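Local atomic coordinates of glucose-binding protein (PDB entry 2B3F), a protein that probably serves as the sugar-binding component of a transport system, and holds glucose or galactose in a pocket rich in aromatic residues. Residues 86-90 against 91-95; 221-224 against 225-228; 254-257 against 258-262. All coordinates share one frame; numbering follows the deposited sequence.

Interaction 1 of 3, residues 86-90 against 91-95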
loop_
_atom_site.group_PDB
_atom_site.type_symbol
_atom_site.label_atom_id
_atom_site.label_comp_id
_atom_site.label_asym_id
_atom_site.label_seq_id
_atom_site.Cartn_x
_atom_site.Cartn_y
_atom_site.Cartn_z
ATOM N N ALA A 86 21.761 2.440 15.905
ATOM C CA ALA A 86 23.110 3.030 15.702
ATOM C C ALA A 86 23.272 3.562 14.292
ATOM O O ALA A 86 23.844 4.628 14.070
ATOM C CB ALA A 86 24.178 1.993 15.998
ATOM N N LEU A 87 22.748 2.808 13.317
ATOM C CA LEU A 87 22.758 3.248 11.932
ATOM C C LEU A 87 21.931 4.517 11.764
ATOM O O LEU A 87 22.334 5.427 11.047
ATOM C CB LEU A 87 22.237 2.130 11.010
ATOM C CG LEU A 87 22.246 2.425 9.524
ATOM C CD1 LEU A 87 23.662 2.640 9.036
ATOM C CD2 LEU A 87 21.588 1.244 8.794
ATOM N N PHE A 88 20.776 4.578 12.417
ATOM C CA PHE A 88 19.938 5.772 12.377
ATOM C C PHE A 88 20.705 6.979 12.917
ATOM O O PHE A 88 20.651 8.062 12.341
ATOM C CB PHE A 88 18.620 5.566 13.138
ATOM C CG PHE A 88 17.505 5.037 12.259
ATOM C CD1 PHE A 88 17.516 3.712 11.825
ATOM C CD2 PHE A 88 16.481 5.866 11.846
ATOM C CE1 PHE A 88 16.498 3.232 10.988
ATOM C CE2 PHE A 88 15.458 5.391 11.000
ATOM C CZ PHE A 88 15.488 4.073 10.581
ATOM N N ARG A 89 21.428 6.778 14.013
ATOM C CA ARG A 89 22.244 7.868 14.554
ATOM C C ARG A 89 23.335 8.264 13.567
ATOM O O ARG A 89 23.493 9.445 13.237
ATOM C CB ARG A 89 22.857 7.459 15.881
ATOM C CG ARG A 89 21.843 7.401 17.009
ATOM C CD ARG A 89 22.517 7.305 18.377
ATOM N NE ARG A 89 22.965 5.944 18.667
ATOM C CZ ARG A 89 22.186 4.963 19.141
ATOM N NH1 ARG A 89 20.891 5.173 19.408
ATOM N NH2 ARG A 89 22.707 3.754 19.363
ATOM N N GLN A 90 24.071 7.276 13.077
ATOM C CA GLN A 90 25.138 7.519 12.114
ATOM C C GLN A 90 24.685 8.352 10.919
ATOM O O GLN A 90 25.396 9.243 10.473
ATOM C CB GLN A 90 25.734 6.188 11.642
ATOM C CG GLN A 90 26.622 6.304 10.420
ATOM C CD GLN A 90 27.221 4.982 10.008
ATOM O OE1 GLN A 90 27.955 4.361 10.776
ATOM N NE2 GLN A 90 26.914 4.537 8.783
ATOM N N GLU A 91 23.498 8.044 10.384
ATOM C CA GLU A 91 23.012 8.640 9.137
ATOM C C GLU A 91 22.158 9.902 9.322
ATOM O O GLU A 91 21.754 10.510 8.343
ATOM C CB GLU A 91 22.202 7.597 8.333
ATOM C CG GLU A 91 23.003 6.370 7.926
ATOM C CD GLU A 91 24.054 6.669 6.882
ATOM O OE1 GLU A 91 23.739 7.370 5.893
ATOM O OE2 GLU A 91 25.209 6.192 7.054
ATOM N N GLY A 92 21.884 10.293 10.563
ATOM C CA GLY A 92 21.058 11.462 10.830
ATOM C C GLY A 92 19.584 11.250 10.512
ATOM O O GLY A 92 18.844 12.205 10.260
ATOM N N TRP A 93 19.136 9.997 10.541
ATOM C CA TRP A 93 17.784 9.692 10.068
ATOM C C TRP A 93 16.664 10.082 11.033
ATOM O O TRP A 93 15.524 10.218 10.618
ATOM C CB TRP A 93 17.652 8.217 9.717
ATOM C CG TRP A 93 18.362 7.804 8.452
ATOM C CD1 TRP A 93 18.705 8.594 7.402
ATOM C CD2 TRP A 93 18.758 6.478 8.109
ATOM N NE1 TRP A 93 19.310 7.833 6.428
ATOM C CE2 TRP A 93 19.354 6.531 6.849
ATOM C CE3 TRP A 93 18.669 5.247 8.760
ATOM C CZ2 TRP A 93 19.865 5.396 6.222
ATOM C CZ3 TRP A 93 19.182 4.136 8.150
ATOM C CH2 TRP A 93 19.755 4.212 6.888
ATOM N N LEU A 94 16.973 10.282 12.315
ATOM C CA LEU A 94 15.938 10.683 13.273
ATOM C C LEU A 94 15.383 12.084 12.982
ATOM O O LEU A 94 14.272 12.414 13.399
ATOM C CB LEU A 94 16.446 10.562 14.726
ATOM C CG LEU A 94 16.708 9.132 15.214
ATOM C CD1 LEU A 94 17.156 9.122 16.663
ATOM C CD2 LEU A 94 15.456 8.278 15.051
ATOM N N GLN A 95 16.147 12.900 12.255
ATOM C CA GLN A 95 15.704 14.212 11.822
ATOM C C GLN A 95 15.245 14.219 10.381
ATOM O O GLN A 95 14.519 15.117 9.966
ATOM C CB GLN A 95 16.834 15.253 11.984
ATOM C CG GLN A 95 17.202 15.574 13.449
ATOM C CD GLN A 95 17.990 14.475 14.115
ATOM O OE1 GLN A 95 18.976 13.979 13.567
ATOM N NE2 GLN A 95 17.563 14.088 15.307
HETATM O O HOH W 1 19.601 10.859 13.678
#
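Trp93 drives the edge of its six-membered ring onto the face of Phe88 in a T-shaped stack, the planes 80° apart. Trp93 CE3 sits over the centre of the Phe88 ring, 3.5 Å above its plane. Packing is closest at the root of the indole, where Trp93 CB comes within 3.4 Å of Phe88 CD2. Leu87 completes this apolar side: with its CG anti to the backbone N (chi1 -177°), its branch point lies 3.8 Å from Trp93 CZ3. A broad, flat ring suits Phe88 because Ile111 and Val114 of strand 110-115 and Ile102 of helix 99-105 close round it. Between the two sides the chain ends helix 85-91 in a Schellman motif. Trp93 N reaches back to Phe88 O at 3.0 Å, and Gly92 N bonds to Arg89 O from above the carbonyl plane. Gly92 takes positive phi (72°), a conformation that favours glycine, and the reversal it makes brings Trp93 back against Phe88 and Leu87 of the last turn. The outer side is polar and looser. There Gln90 and Glu91 run side by side, and Gln90 NE2 donates an almost straight bond of 2.9 Å to the anti lone pair of Glu91 OE2, which also forms a salt bridge with Arg297. A water donates to Phe88 O and Gln95 OE1 while accepting from Leu94 N at 3.0 Å.

Interaction 2 of 3, residues 221-224 against 225-228; sequences GLSW and QQAV
The indole of Trp224 carries the amide of Gln225 flat on one face, the two planes only 8° apart and Gln225 CD 3.3 Å above the ring system, displaced toward its rim. Gln225 CG stands over the six-membered ring of the same indole, 3.6 Å from its centroid, in a CH-pi contact. At the ring's edge, Val228 CG2 lies 3.9 Å from Trp224 CE3, one helical turn on. The bend at chi2 of Gln225 (96°) folds its chain back over the tryptophan, where Asp12 binds NE2; the OE1 end accepts a weak bond from Ser223 OG. Ser223 is the N-cap of helix 224-233. Its OG accepts from Gln226 N at 3.0 Å, and Gln226 OE1 in turn accepts from Ser223 N at 3.2 Å on a lone pair in the carbonyl plane: a capping box. Serine suits the first place because its short hydroxyl reaches an amide of the first turn, while glutamine has the length to come back to the cap. A water bridges Gln226 OE1 and Gly221 O. Trp224 also touches the bound galactose, meets Trp244 edge-to-face and gives its NE1 hydrogen to Glu13, a galactose-binding residue. Pinned by a stacked amide on one face and a hydrogen bond at NE1, the indole is probably fixed in rotation as a firm wall of the sugar pocket.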
loop_
_atom_site.group_PDB
_atom_site.type_symbol
_atom_site.label_atom_id
_atom_site.label_comp_id
_atom_site.label_asym_id
_atom_site.label_seq_id
_atom_site.Cartn_x
_atom_site.Cartn_y
_atom_site.Cartn_z
ATOM N N GLY A 221 -9.995 -12.863 -10.970
ATOM C CA GLY A 221 -8.824 -13.365 -11.669
ATOM C C GLY A 221 -7.952 -12.289 -12.294
ATOM O O GLY A 221 -7.076 -12.617 -13.073
ATOM N N LEU A 222 -8.181 -11.014 -11.953
ATOM C CA LEU A 222 -7.409 -9.907 -12.529
ATOM C C LEU A 222 -6.361 -9.361 -11.555
ATOM O O LEU A 222 -6.624 -9.232 -10.377
ATOM C CB LEU A 222 -8.310 -8.745 -12.932
ATOM C CG LEU A 222 -9.493 -9.014 -13.880
ATOM C CD1 LEU A 222 -10.115 -7.671 -14.268
ATOM C CD2 LEU A 222 -9.086 -9.803 -15.084
ATOM N N SER A 223 -5.190 -9.032 -12.079
ATOM C CA SER A 223 -4.197 -8.283 -11.310
ATOM C C SER A 223 -4.625 -6.827 -11.077
ATOM O O SER A 223 -5.507 -6.292 -11.744
ATOM C CB SER A 223 -2.865 -8.305 -12.051
ATOM O OG SER A 223 -2.950 -7.487 -13.190
ATOM N N TRP A 224 -3.943 -6.128 -10.151
ATOM C CA TRP A 224 -4.228 -4.722 -9.973
ATOM C C TRP A 224 -3.950 -3.927 -11.244
ATOM O O TRP A 224 -4.715 -3.033 -11.548
ATOM C CB TRP A 224 -3.507 -4.126 -8.754
ATOM C CG TRP A 224 -2.021 -3.909 -8.900
ATOM C CD1 TRP A 224 -1.024 -4.723 -8.471
ATOM C CD2 TRP A 224 -1.378 -2.767 -9.481
ATOM N NE1 TRP A 224 0.208 -4.164 -8.743
ATOM C CE2 TRP A 224 0.010 -2.977 -9.390
ATOM C CE3 TRP A 224 -1.843 -1.601 -10.098
ATOM C CZ2 TRP A 224 0.934 -2.051 -9.880
ATOM C CZ3 TRP A 224 -0.925 -0.704 -10.600
ATOM C CH2 TRP A 224 0.442 -0.929 -10.477
ATOM N N GLN A 225 -2.905 -4.286 -11.990
ATOM C CA GLN A 225 -2.594 -3.588 -13.244
ATOM C C GLN A 225 -3.708 -3.779 -14.275
ATOM O O GLN A 225 -4.109 -2.846 -14.944
ATOM C CB GLN A 225 -1.282 -4.056 -13.833
ATOM C CG GLN A 225 -0.041 -3.787 -12.947
ATOM C CD GLN A 225 0.359 -4.960 -12.090
ATOM O OE1 GLN A 225 -0.496 -5.728 -11.600
ATOM N NE2 GLN A 225 1.679 -5.139 -11.909
ATOM N N GLN A 226 -4.227 -4.998 -14.358
ATOM C CA GLN A 226 -5.344 -5.265 -15.292
ATOM C C GLN A 226 -6.595 -4.473 -14.949
ATOM O O GLN A 226 -7.330 -4.050 -15.828
ATOM C CB GLN A 226 -5.665 -6.757 -15.327
ATOM C CG GLN A 226 -4.641 -7.543 -16.085
ATOM C CD GLN A 226 -4.956 -9.004 -16.174
ATOM O OE1 GLN A 226 -5.143 -9.681 -15.162
ATOM N NE2 GLN A 226 -5.020 -9.516 -17.407
ATOM N N ALA A 227 -6.853 -4.283 -13.656
ATOM C CA ALA A 227 -7.976 -3.455 -13.239
ATOM C C ALA A 227 -7.740 -1.963 -13.631
ATOM O O ALA A 227 -8.650 -1.272 -14.076
ATOM C CB ALA A 227 -8.215 -3.597 -11.753
ATOM N N VAL A 228 -6.514 -1.457 -13.446
ATOM C CA VAL A 228 -6.195 -0.117 -13.917
ATOM C C VAL A 228 -6.404 -0.022 -15.425
ATOM O O VAL A 228 -6.960 0.967 -15.909
ATOM C CB VAL A 228 -4.735 0.318 -13.536
ATOM C CG1 VAL A 228 -4.387 1.672 -14.181
ATOM C CG2 VAL A 228 -4.611 0.406 -12.014
HETATM O O HOH W 2 -5.954 -12.303 -15.410
#

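Interaction 3 of 3, residues 254-257 against 258-262; sequences KLKP and GTDFA
Asp260 folds back on Lys256 across a type II beta turn, residues 256-259, in the loop between helix 244-252 and strand 262-265. Pro257 and Gly258 fill its two central positions. Proline suits the first, whose negative phi its ring already imposes; glycine suits the second, because at its positive phi a CB would clash with Pro257 O. The bond expected of the turn, Thr259 N to Lys256 O, is weak, but Asp260 N meets the same oxygen in its carbonyl plane at 3.0 Å. From there the aspartate side chain turns toward the start of the turn. Its CB lies 3.9 Å from Leu255 CB and also passes by Lys256 O; set anti to the carbonyl carbon (chi1 -68°), CG comes to 3.6 Å from Lys256 N. OD2, at the tip, accepts Lys256 N at 2.9 Å on its anti side, 28° out of the carboxylate plane. The same oxygen touches CB and CG of the lysine and faces Lys256 NZ at 3.8 Å in a long salt bridge. Aspartate fits because one short acid can serve both an amide and a charge. Shortening the residue to an alanine removes the carboxylate, so the Lys256 N-H and ammonium would probably lose this mate, and the start of the turn would be freer to shift. On the apolar side Phe261 packs toward Met249 and Thr250 of helix 244-252, its edge to Leu255 CB. Over one face of the ring Pro257 CA makes a CH-pi contact, 4.0 Å from the Phe261 centroid and 29° off its normal, and beside it Pro257 CB makes an apolar contact with Phe261 CZ at 3.8 Å.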
loop_
_atom_site.group_PDB
_atom_site.type_symbol
_atom_site.label_atom_id
_atom_site.label_comp_id
_atom_site.label_asym_id
_atom_site.label_seq_id
_atom_site.Cartn_x
_atom_site.Cartn_y
_atom_site.Cartn_z
ATOM N N LYS A 254 3.266 5.444 -20.144
ATOM C CA LYS A 254 3.666 6.748 -20.704
ATOM C C LYS A 254 2.497 7.736 -20.864
ATOM O O LYS A 254 2.517 8.608 -21.742
ATOM C CB LYS A 254 4.398 6.560 -22.035
ATOM C CG LYS A 254 5.540 5.586 -22.010
ATOM C CD LYS A 254 6.508 5.851 -20.892
ATOM C CE LYS A 254 7.768 5.026 -20.996
ATOM N NZ LYS A 254 7.510 3.635 -21.399
ATOM N N LEU A 255 1.491 7.615 -19.998
ATOM C CA LEU A 255 0.386 8.555 -19.928
ATOM C C LEU A 255 0.788 9.815 -19.164
ATOM O O LEU A 255 1.579 9.750 -18.228
ATOM C CB LEU A 255 -0.814 7.926 -19.238
ATOM C CG LEU A 255 -1.351 6.623 -19.823
ATOM C CD1 LEU A 255 -2.619 6.221 -19.085
ATOM C CD2 LEU A 255 -1.627 6.779 -21.296
ATOM N N LYS A 256 0.206 10.951 -19.555
ATOM C CA LYS A 256 0.535 12.254 -18.965
ATOM C C LYS A 256 -0.379 12.533 -17.785
ATOM O O LYS A 256 -1.598 12.566 -17.945
ATOM C CB LYS A 256 0.390 13.372 -19.999
ATOM C CG LYS A 256 1.216 13.147 -21.250
ATOM C CD LYS A 256 1.058 14.287 -22.270
ATOM C CE LYS A 256 1.646 13.898 -23.622
ATOM N NZ LYS A 256 0.693 13.022 -24.398
ATOM N N PRO A 257 0.206 12.722 -16.584
ATOM C CA PRO A 257 -0.636 12.975 -15.422
ATOM C C PRO A 257 -1.450 14.251 -15.561
ATOM O O PRO A 257 -0.916 15.280 -15.998
ATOM C CB PRO A 257 0.355 13.099 -14.256
ATOM C CG PRO A 257 1.696 13.133 -14.841
ATOM C CD PRO A 257 1.642 12.669 -16.244
ATOM N N GLY A 258 -2.731 14.166 -15.221
ATOM C CA GLY A 258 -3.611 15.330 -15.200
ATOM C C GLY A 258 -4.482 15.471 -16.436
ATOM O O GLY A 258 -5.622 15.923 -16.338
ATOM N N THR A 259 -3.950 15.084 -17.590
ATOM C CA THR A 259 -4.683 15.141 -18.842
ATOM C C THR A 259 -5.087 13.760 -19.351
ATOM O O THR A 259 -6.250 13.560 -19.670
ATOM C CB THR A 259 -3.888 15.908 -19.930
ATOM O OG1 THR A 259 -2.557 15.394 -20.037
ATOM C CG2 THR A 259 -3.814 17.383 -19.572
ATOM N N ASP A 260 -4.147 12.813 -19.431
ATOM C CA ASP A 260 -4.480 11.444 -19.882
ATOM C C ASP A 260 -5.128 10.610 -18.768
ATOM O O ASP A 260 -5.800 9.620 -19.049
ATOM C CB ASP A 260 -3.252 10.695 -20.392
ATOM C CG ASP A 260 -2.690 11.272 -21.684
ATOM O OD1 ASP A 260 -3.464 11.891 -22.443
ATOM O OD2 ASP A 260 -1.480 11.075 -21.945
ATOM N N PHE A 261 -4.869 10.973 -17.517
ATOM C CA PHE A 261 -5.554 10.402 -16.361
ATOM C C PHE A 261 -5.547 11.424 -15.250
ATOM O O PHE A 261 -4.759 12.374 -15.285
ATOM C CB PHE A 261 -4.896 9.088 -15.887
ATOM C CG PHE A 261 -3.531 9.259 -15.241
ATOM C CD1 PHE A 261 -3.412 9.401 -13.865
ATOM C CD2 PHE A 261 -2.366 9.250 -16.011
ATOM C CE1 PHE A 261 -2.162 9.562 -13.256
ATOM C CE2 PHE A 261 -1.108 9.393 -15.409
ATOM C CZ PHE A 261 -1.019 9.558 -14.021
ATOM N N ALA A 262 -6.419 11.230 -14.274
ATOM C CA ALA A 262 -6.511 12.123 -13.135
ATOM C C ALA A 262 -6.830 11.333 -11.870
ATOM O O ALA A 262 -7.002 10.118 -11.923
ATOM C CB ALA A 262 -7.557 13.202 -13.384
HETATM O O HOH W 3 0.210 9.705 -23.837
#

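Along the chain the three contacts follow one another in series. Interaction 1 lies apart: its centre is about 39 Å from that of interaction 2 and about 38 Å from that of interaction 3, and it packs on strand 110-115 of the larger mixed sheet. Interactions 2 and 3 have centres about 19 Å apart and do not touch, but both pack on helix 244-252 and both adjoin the smaller sheet, interaction 2 at strand 238-240 and interaction 3 at strands 123-126 and 262-265. This division is consistent with the two lobes of a periplasmic binding protein. Interaction 2 alone reaches the galactose pocket; the others shape chain reversals away from it.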